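Local structure of purine nucleoside phosphorylase (Grouper iridovirus, 3KHS) at the interface of chains A and B. The protein catalyses the reversible phosphorolysis of purine nucleosides to the free base and a pentose 1-phosphate, as a member of the PNP/MTAP phosphorylase family. Numbering follows the deposited sequence. Chains: chain A/B, Purine nucleoside phosphorylase.

The interface of chains A and B. Residues chain A 199, 201-202, 205; chain B 132-134, 188, 209.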
loop_
_atom_site.group_PDB
_atom_site.type_symbol
_atom_site.label_atom_id
_atom_site.label_comp_id
_atom_site.label_asym_id
_atom_site.label_seq_id
_atom_site.Cartn_x
_atom_site.Cartn_y
_atom_site.Cartn_z
ATOM N N THR A 199 0.658 15.066 4.349
ATOM C CA THR A 199 1.061 16.324 3.767
ATOM C C THR A 199 -0.203 16.999 3.223
ATOM O O THR A 199 -1.232 16.352 3.018
ATOM C CB THR A 199 2.001 16.127 2.548
ATOM O OG1 THR A 199 1.327 15.315 1.575
ATOM C CG2 THR A 199 3.342 15.472 2.947
ATOM N N ALA A 201 -0.788 17.988 0.275
ATOM C CA ALA A 201 -1.111 17.353 -0.989
ATOM C C ALA A 201 -1.792 16.001 -0.781
ATOM O O ALA A 201 -2.636 15.617 -1.594
ATOM C CB ALA A 201 0.128 17.185 -1.838
ATOM N N GLU A 202 -1.449 15.292 0.299
ATOM C CA GLU A 202 -2.064 13.998 0.574
ATOM C C GLU A 202 -3.486 14.211 1.137
ATOM O O GLU A 202 -4.427 13.466 0.836
ATOM C CB GLU A 202 -1.188 13.212 1.560
ATOM C CG GLU A 202 0.148 12.772 0.967
ATOM C CD GLU A 202 1.175 12.326 2.012
ATOM O OE1 GLU A 202 0.839 12.240 3.228
ATOM O OE2 GLU A 202 2.326 12.055 1.609
ATOM N N ILE A 205 -5.889 14.657 -1.591
ATOM C CA ILE A 205 -6.304 13.391 -2.153
ATOM C C ILE A 205 -7.403 12.771 -1.282
ATOM O O ILE A 205 -8.408 12.266 -1.784
ATOM C CB ILE A 205 -5.100 12.448 -2.236
ATOM C CG1 ILE A 205 -4.035 13.069 -3.153
ATOM C CG2 ILE A 205 -5.542 11.080 -2.722
ATOM C CD1 ILE A 205 -2.713 12.337 -3.167
ATOM N N HIS B 132 4.974 16.621 -1.216
ATOM C CA HIS B 132 4.998 15.273 -1.799
ATOM C C HIS B 132 3.744 14.480 -1.497
ATOM O O HIS B 132 2.910 14.880 -0.684
ATOM C CB HIS B 132 6.249 14.456 -1.361
ATOM C CG HIS B 132 6.204 13.940 0.054
ATOM N ND1 HIS B 132 7.309 13.963 0.888
ATOM C CD2 HIS B 132 5.187 13.427 0.794
ATOM C CE1 HIS B 132 6.970 13.503 2.080
ATOM N NE2 HIS B 132 5.688 13.169 2.049
ATOM N N ILE B 133 3.618 13.365 -2.204
ATOM C CA ILE B 133 2.521 12.420 -2.037
ATOM C C ILE B 133 3.247 11.084 -1.922
ATOM O O ILE B 133 3.792 10.575 -2.911
ATOM C CB ILE B 133 1.602 12.353 -3.260
ATOM C CG1 ILE B 133 0.888 13.682 -3.466
ATOM C CG2 ILE B 133 0.564 11.266 -3.055
ATOM C CD1 ILE B 133 0.215 13.774 -4.830
ATOM N N ASN B 134 3.292 10.546 -0.703
ATOM C CA ASN B 134 3.979 9.285 -0.444
ATOM C C ASN B 134 3.023 8.108 -0.325
ATOM O O ASN B 134 2.583 7.738 0.765
ATOM C CB ASN B 134 4.828 9.415 0.822
ATOM C CG ASN B 134 5.736 8.229 1.025
ATOM O OD1 ASN B 134 6.344 7.771 0.083
ATOM N ND2 ASN B 134 5.841 7.733 2.265
ATOM N N VAL B 188 4.868 19.353 -7.017
ATOM C CA VAL B 188 4.582 18.231 -6.147
ATOM C C VAL B 188 5.221 16.917 -6.585
ATOM O O VAL B 188 5.022 16.483 -7.724
ATOM C CB VAL B 188 3.053 18.058 -6.033
ATOM C CG1 VAL B 188 2.723 16.969 -5.028
ATOM C CG2 VAL B 188 2.421 19.366 -5.630
ATOM N N MET B 209 -4.255 13.002 -8.792
ATOM C CA MET B 209 -3.888 13.333 -7.401
ATOM C C MET B 209 -3.113 14.646 -7.290
ATOM O O MET B 209 -2.810 15.097 -6.192
ATOM C CB MET B 209 -3.071 12.207 -6.754
ATOM C CG MET B 209 -3.886 11.042 -6.287
ATOM S SD MET B 209 -2.870 9.559 -6.088
ATOM C CE MET B 209 -4.139 8.450 -5.314
HETATM O O HOH W 1 3.962 12.024 3.580
HETATM O O HOH W 2 -2.756 16.522 -4.077
#
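A:Thr199, just before helix 200-208, and A:Glu202 in its first turn bond to the backbone of strand 131-134 in chain B. The hydroxyl OG1 of A:Thr199 donates to the carbonyl O of B:His132 at 2.8 Å, approaching nearly head-on (C=O...donor angle 166°). Two residues along, the amide N of B:Asn134 gives a straight bond of 2.9 Å to the carboxylate oxygen OE2 of A:Glu202, on its anti side and 31° out of the plane.

Within chain A these two side chains form a capping box, with A:Thr199 as the N-cap residue. With chi1 at 58°, OG1 of A:Thr199 turns back to accept from the backbone N of A:Glu202, while OE1 of A:Glu202 takes the N of A:Thr199 from above the carboxylate. Each thus serves the cap and the partner chain together.

Water 1 joins OE2 of A:Glu202 to the ring NE2 of B:His132, both oxygens lying in the plane at the ring edge; CG2 of A:Thr199 lies over the face of the imidazole near its CD2-NE2 side, 3.4 Å from NE2 of B:His132. Water 2 links the carbonyls of A:Ala201 and B:Met209.

One turn on, the apolar contact takes over: CD1 of A:Ile205 sits between CG2 of B:Ile133 (3.4 Å) and CG of B:Met209 (3.6 Å). CB of A:Ala201 rests near CG1 of B:Ile133.

Trimeric assembly is familiar among PNPs of this type, and this asymmetric patch probably helps join neighbouring subunits of the deposited trimer.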